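PDB 4QHZ: putative glycosyl hydrolase from Parabacteroides distasonis, which probably acts as a hydrolase of the 3-keto-disaccharide hydrolase family and binds a magnesium ion. Local coordinates for residues E128-V141 / T145-M159. Numbering follows the deposited sequence.
Sequences EVQVLDCYNNPTYV and TGSIYKQSIPLANAM. With MG (magnesium ion), chain I.
Val129 and Ile148 form a single antiparallel bridge along strand 127-131, outermost in this chain of a five-stranded antiparallel sheet in this concanavalin-like fold. Tyr149 N bonds to Glu128 O, and Gln130 N to Ser147 O, both at 3.0 Å. The returning chain 145-159 thus covers that strand beside the magnesium site. Gln130 can be followed outward. Gln130 CB lies 3.4 Å from Ser147 OG, which is hydrogen-bonded to Gln144 O. CG, anti to the backbone N (chi1 176°), also lies near Ser147 OG. The chain then bends, bringing the amide alongside the Tyr149 ring with the planes 62° apart. CD comes nearest the magnesium, then Tyr149 CD1. Gln130 OE1 binds magnesium at 2.1 Å. Gln130 NE2 lies 3.7 Å from Tyr149 CE1 and is hydrogen-bonded to Gly143. Glu128 OE2 also binds the metal, and Asn118, Ser119 and Gln227 complete the protein ligands. A water ligand of the metal sits over the rim of one Tyr149 face, Lys150 CG toward the rim of the opposite face. Tyr149 OH and Tyr140 OH are hydrogen-bonded at 2.6 Å.

At the far end, Asn157 ND2 donates to Cys134 O in a nearly straight bond, and Asn157 OD1 accepts from Met159 N in an Asx turn. With an alanine here, Cys134 O would probably lose this donor and Met159 N its Asx-turn acceptor. The selenium of Met159, a selenomethionine, sits 3.5 Å from Leu132 O; that oxygen accepts a hydrogen bond from Thr145 OG1 at 2.6 Å.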
loop_
_atom_site.group_PDB
_atom_site.type_symbol
_atom_site.label_atom_id
_atom_site.label_comp_id
_atom_site.label_asym_id
_atom_site.label_seq_id
_atom_site.Cartn_x
_atom_site.Cartn_y
_atom_site.Cartn_z
ATOM N N GLU C 128 5.276 19.183 -7.007
ATOM C CA GLU C 128 4.699 20.416 -6.459
ATOM C C GLU C 128 3.427 20.183 -5.646
ATOM O O GLU C 128 2.452 19.627 -6.148
ATOM C CB GLU C 128 4.371 21.445 -7.555
ATOM C CG GLU C 128 3.910 22.786 -6.973
ATOM C CD GLU C 128 3.520 23.828 -8.008
ATOM O OE1 GLU C 128 3.363 23.479 -9.197
ATOM O OE2 GLU C 128 3.361 25.014 -7.617
ATOM N N VAL C 129 3.455 20.633 -4.395
ATOM C CA VAL C 129 2.247 20.872 -3.629
ATOM C C VAL C 129 1.855 22.314 -3.906
ATOM O O VAL C 129 2.571 23.241 -3.527
ATOM C CB VAL C 129 2.450 20.662 -2.117
ATOM C CG1 VAL C 129 1.137 20.878 -1.368
ATOM C CG2 VAL C 129 3.004 19.272 -1.837
ATOM N N GLN C 130 0.727 22.501 -4.584
ATOM C CA GLN C 130 0.323 23.818 -5.064
ATOM C C GLN C 130 0.019 24.781 -3.919
ATOM O O GLN C 130 -0.594 24.407 -2.920
ATOM C CB GLN C 130 -0.897 23.701 -5.984
ATOM C CG GLN C 130 -1.477 25.019 -6.491
ATOM C CD GLN C 130 -0.586 25.728 -7.508
ATOM O OE1 GLN C 130 0.579 26.029 -7.232
ATOM N NE2 GLN C 130 -1.134 25.999 -8.695
ATOM N N VAL C 131 0.487 26.013 -4.085
ATOM C CA VAL C 131 0.097 27.129 -3.250
ATOM C C VAL C 131 -0.586 28.159 -4.146
ATOM O O VAL C 131 -0.070 28.509 -5.208
ATOM C CB VAL C 131 1.313 27.742 -2.534
ATOM C CG1 VAL C 131 0.967 29.098 -1.922
ATOM C CG2 VAL C 131 1.824 26.777 -1.476
ATOM N N LEU C 132 -1.762 28.618 -3.727
ATOM C CA LEU C 132 -2.582 29.515 -4.537
ATOM C C LEU C 132 -3.661 30.143 -3.671
ATOM O O LEU C 132 -4.128 29.524 -2.708
ATOM C CB LEU C 132 -3.227 28.743 -5.687
ATOM C CG LEU C 132 -3.914 29.519 -6.806
ATOM C CD1 LEU C 132 -2.925 30.388 -7.573
ATOM C CD2 LEU C 132 -4.603 28.547 -7.749
ATOM N N ASP C 133 -4.059 31.372 -3.996
ATOM C CA ASP C 133 -5.204 31.965 -3.325
ATOM C C ASP C 133 -6.493 31.442 -3.943
ATOM O O ASP C 133 -6.944 31.946 -4.971
ATOM C CB ASP C 133 -5.198 33.492 -3.387
ATOM C CG ASP C 133 -6.346 34.096 -2.591
ATOM O OD1 ASP C 133 -6.935 33.378 -1.760
ATOM O OD2 ASP C 133 -6.666 35.286 -2.794
ATOM N N CYS C 134 -7.095 30.449 -3.295
ATOM C CA CYS C 134 -8.370 29.912 -3.752
ATOM C C CYS C 134 -9.532 30.336 -2.836
ATOM O O CYS C 134 -10.579 29.677 -2.791
ATOM C CB CYS C 134 -8.266 28.392 -3.880
ATOM S SG CYS C 134 -7.305 27.912 -5.325
ATOM N N TYR C 135 -9.342 31.448 -2.122
ATOM C CA TYR C 135 -10.424 32.057 -1.371
ATOM C C TYR C 135 -11.268 32.880 -2.339
ATOM O O TYR C 135 -10.850 33.953 -2.783
ATOM C CB TYR C 135 -9.888 32.919 -0.226
ATOM C CG TYR C 135 -10.948 33.349 0.766
ATOM C CD1 TYR C 135 -11.329 32.518 1.815
ATOM C CD2 TYR C 135 -11.575 34.590 0.652
ATOM C CE1 TYR C 135 -12.301 32.909 2.725
ATOM C CE2 TYR C 135 -12.550 34.987 1.554
ATOM C CZ TYR C 135 -12.904 34.144 2.589
ATOM O OH TYR C 135 -13.870 34.536 3.485
ATOM N N ASN C 136 -12.449 32.360 -2.678
ATOM C CA ASN C 136 -13.318 32.963 -3.694
ATOM C C ASN C 136 -12.583 33.209 -5.018
ATOM O O ASN C 136 -12.686 34.279 -5.614
ATOM C CB ASN C 136 -13.958 34.261 -3.172
ATOM C CG ASN C 136 -14.896 34.019 -2.003
ATOM O OD1 ASN C 136 -15.669 33.061 -2.004
ATOM N ND2 ASN C 136 -14.829 34.881 -0.999
ATOM N N ASN C 137 -11.833 32.206 -5.462
ATOM C CA ASN C 137 -11.141 32.263 -6.743
ATOM C C ASN C 137 -11.151 30.883 -7.386
ATOM O O ASN C 137 -10.304 30.041 -7.068
ATOM C CB ASN C 137 -9.714 32.769 -6.557
ATOM C CG ASN C 137 -8.885 32.678 -7.832
ATOM O OD1 ASN C 137 -9.317 33.106 -8.907
ATOM N ND2 ASN C 137 -7.677 32.123 -7.715
ATOM N N PRO C 138 -12.121 30.630 -8.272
ATOM C CA PRO C 138 -12.144 29.322 -8.929
ATOM C C PRO C 138 -10.973 29.125 -9.905
ATOM O O PRO C 138 -10.433 30.091 -10.444
ATOM C CB PRO C 138 -13.484 29.314 -9.675
ATOM C CG PRO C 138 -13.874 30.740 -9.811
ATOM C CD PRO C 138 -13.248 31.489 -8.678
ATOM N N THR C 139 -10.578 27.870 -10.085
ATOM C CA THR C 139 -9.551 27.498 -11.045
ATOM C C THR C 139 -9.752 26.022 -11.382
ATOM O O THR C 139 -10.716 25.407 -10.916
ATOM C CB THR C 139 -8.131 27.761 -10.492
ATOM O OG1 THR C 139 -7.155 27.580 -11.527
ATOM C CG2 THR C 139 -7.808 26.825 -9.308
ATOM N N TYR C 140 -8.869 25.446 -12.189
ATOM C CA TYR C 140 -8.988 24.009 -12.474
ATOM C C TYR C 140 -8.654 23.235 -11.200
ATOM O O TYR C 140 -7.657 23.526 -10.525
ATOM C CB TYR C 140 -8.149 23.552 -13.680
ATOM C CG TYR C 140 -6.726 24.058 -13.808
ATOM C CD1 TYR C 140 -6.441 25.212 -14.526
ATOM C CD2 TYR C 140 -5.655 23.332 -13.287
ATOM C CE1 TYR C 140 -5.137 25.667 -14.676
ATOM C CE2 TYR C 140 -4.349 23.775 -13.435
ATOM C CZ TYR C 140 -4.095 24.937 -14.135
ATOM O OH TYR C 140 -2.808 25.376 -14.299
ATOM N N VAL C 141 -9.512 22.271 -10.872
ATOM C CA VAL C 141 -9.521 21.676 -9.533
ATOM C C VAL C 141 -8.299 20.806 -9.269
ATOM O O VAL C 141 -7.845 20.709 -8.132
ATOM C CB VAL C 141 -10.816 20.863 -9.254
ATOM C CG1 VAL C 141 -12.025 21.783 -9.293
ATOM C CG2 VAL C 141 -10.987 19.697 -10.230
ATOM N N THR C 145 -5.316 24.937 -4.746
ATOM C CA THR C 145 -4.515 24.912 -3.535
ATOM C C THR C 145 -4.471 23.527 -2.904
ATOM O O THR C 145 -5.507 22.895 -2.715
ATOM C CB THR C 145 -5.076 25.906 -2.506
ATOM O OG1 THR C 145 -5.254 27.188 -3.127
ATOM C CG2 THR C 145 -4.137 26.031 -1.320
ATOM N N GLY C 146 -3.272 23.059 -2.576
ATOM C CA GLY C 146 -3.107 21.763 -1.921
ATOM C C GLY C 146 -3.181 20.559 -2.844
ATOM O O GLY C 146 -3.055 19.426 -2.394
ATOM N N SER C 147 -3.365 20.799 -4.138
ATOM C CA SER C 147 -3.276 19.735 -5.116
ATOM C C SER C 147 -1.838 19.264 -5.194
ATOM O O SER C 147 -0.916 20.026 -4.883
ATOM C CB SER C 147 -3.751 20.207 -6.501
ATOM O OG SER C 147 -2.919 21.228 -7.036
ATOM N N ILE C 148 -1.651 17.999 -5.556
ATOM C CA ILE C 148 -0.389 17.565 -6.135
ATOM C C ILE C 148 -0.559 17.951 -7.598
ATOM O O ILE C 148 -1.354 17.347 -8.320
ATOM C CB ILE C 148 -0.108 16.062 -5.950
ATOM C CG1 ILE C 148 -0.219 15.653 -4.478
ATOM C CG2 ILE C 148 1.278 15.710 -6.479
ATOM C CD1 ILE C 148 0.493 16.579 -3.507
ATOM N N TYR C 149 0.165 18.990 -8.007
ATOM C CA TYR C 149 -0.216 19.802 -9.163
ATOM C C TYR C 149 -0.539 18.971 -10.412
ATOM O O TYR C 149 0.319 18.267 -10.954
ATOM C CB TYR C 149 0.873 20.832 -9.468
ATOM C CG TYR C 149 0.520 21.762 -10.596
ATOM C CD1 TYR C 149 -0.466 22.730 -10.444
ATOM C CD2 TYR C 149 1.166 21.667 -11.822
ATOM C CE1 TYR C 149 -0.796 23.587 -11.479
ATOM C CE2 TYR C 149 0.842 22.515 -12.859
ATOM C CZ TYR C 149 -0.138 23.471 -12.683
ATOM O OH TYR C 149 -0.458 24.307 -13.718
ATOM N N LYS C 150 -1.805 19.071 -10.832
ATOM C CA LYS C 150 -2.359 18.410 -12.033
ATOM C C LYS C 150 -2.377 16.877 -11.982
ATOM O O LYS C 150 -2.492 16.217 -13.013
ATOM C CB LYS C 150 -1.642 18.902 -13.307
ATOM C CG LYS C 150 -2.084 20.289 -13.744
ATOM C CD LYS C 150 -1.647 20.603 -15.165
ATOM C CE LYS C 150 -2.281 21.889 -15.667
ATOM N NZ LYS C 150 -2.092 22.055 -17.142
ATOM N N GLN C 151 -2.275 16.315 -10.781
ATOM C CA GLN C 151 -2.359 14.869 -10.601
ATOM C C GLN C 151 -3.503 14.494 -9.680
ATOM O O GLN C 151 -4.321 13.654 -10.030
ATOM C CB GLN C 151 -1.062 14.316 -10.022
ATOM C CG GLN C 151 0.114 14.359 -10.975
ATOM C CD GLN C 151 1.384 13.815 -10.351
ATOM O OE1 GLN C 151 1.336 13.001 -9.423
ATOM N NE2 GLN C 151 2.528 14.238 -10.870
ATOM N N SER C 152 -3.529 15.108 -8.495
ATOM C CA SER C 152 -4.440 14.730 -7.425
ATOM C C SER C 152 -5.192 15.936 -6.889
ATOM O O SER C 152 -4.595 16.852 -6.326
ATOM C CB SER C 152 -3.665 14.064 -6.295
ATOM O OG SER C 152 -2.995 12.906 -6.765
ATOM N N ILE C 153 -6.513 15.906 -7.064
ATOM C CA ILE C 153 -7.408 16.952 -6.595
ATOM C C ILE C 153 -7.454 16.912 -5.069
ATOM O O ILE C 153 -7.572 15.834 -4.481
ATOM C CB ILE C 153 -8.819 16.754 -7.164
ATOM C CG1 ILE C 153 -8.792 16.785 -8.701
ATOM C CG2 ILE C 153 -9.770 17.818 -6.651
ATOM C CD1 ILE C 153 -10.013 16.165 -9.343
ATOM N N PRO C 154 -7.334 18.078 -4.415
ATOM C CA PRO C 154 -7.390 18.074 -2.959
ATOM C C PRO C 154 -8.782 17.720 -2.448
ATOM O O PRO C 154 -9.780 17.973 -3.124
ATOM C CB PRO C 154 -7.034 19.514 -2.589
ATOM C CG PRO C 154 -7.469 20.313 -3.768
ATOM C CD PRO C 154 -7.177 19.436 -4.954
ATOM N N LEU C 155 -8.839 17.152 -1.249
ATOM C CA LEU C 155 -10.098 16.689 -0.670
ATOM C C LEU C 155 -11.019 17.836 -0.254
ATOM O O LEU C 155 -12.211 17.634 -0.056
ATOM C CB LEU C 155 -9.816 15.784 0.534
ATOM C CG LEU C 155 -9.076 14.481 0.205
ATOM C CD1 LEU C 155 -8.596 13.793 1.474
ATOM C CD2 LEU C 155 -9.961 13.553 -0.611
ATOM N N ALA C 156 -10.471 19.036 -0.111
ATOM C CA ALA C 156 -11.277 20.183 0.260
ATOM C C ALA C 156 -10.606 21.485 -0.148
ATOM O O ALA C 156 -9.432 21.506 -0.515
ATOM C CB ALA C 156 -11.531 20.180 1.762
ATOM N N ASN C 157 -11.381 22.563 -0.077
ATOM C CA ASN C 157 -10.863 23.921 -0.113
ATOM C C ASN C 157 -10.932 24.470 1.297
ATOM O O ASN C 157 -12.017 24.767 1.793
ATOM C CB ASN C 157 -11.672 24.766 -1.092
ATOM C CG ASN C 157 -11.173 26.197 -1.196
ATOM O OD1 ASN C 157 -10.600 26.742 -0.251
ATOM N ND2 ASN C 157 -11.380 26.811 -2.352
ATOM N N ALA C 158 -9.782 24.558 1.962
ATOM C CA ALA C 158 -9.722 24.966 3.371
ATOM C C ALA C 158 -9.011 26.305 3.545
ATOM O O ALA C 158 -8.313 26.530 4.538
ATOM C CB ALA C 158 -9.038 23.887 4.195
HETATM N N MSE C 159 -9.217 27.204 2.586
HETATM C CA MSE C 159 -8.508 28.485 2.565
HETATM C C MSE C 159 -8.941 29.392 3.675
HETATM O O MSE C 159 -10.123 29.435 4.032
HETATM C CB MSE C 159 -8.806 29.256 1.284
HETATM C CG MSE C 159 -8.208 28.612 0.046
HETATM SE SE MSE C 159 -6.261 28.829 -0.037
HETATM C CE MSE C 159 -6.008 30.700 0.511
HETATM MG MG MG I . 2.313 26.915 -8.134
HETATM O O HOH W 1 1.969 26.032 -9.849
#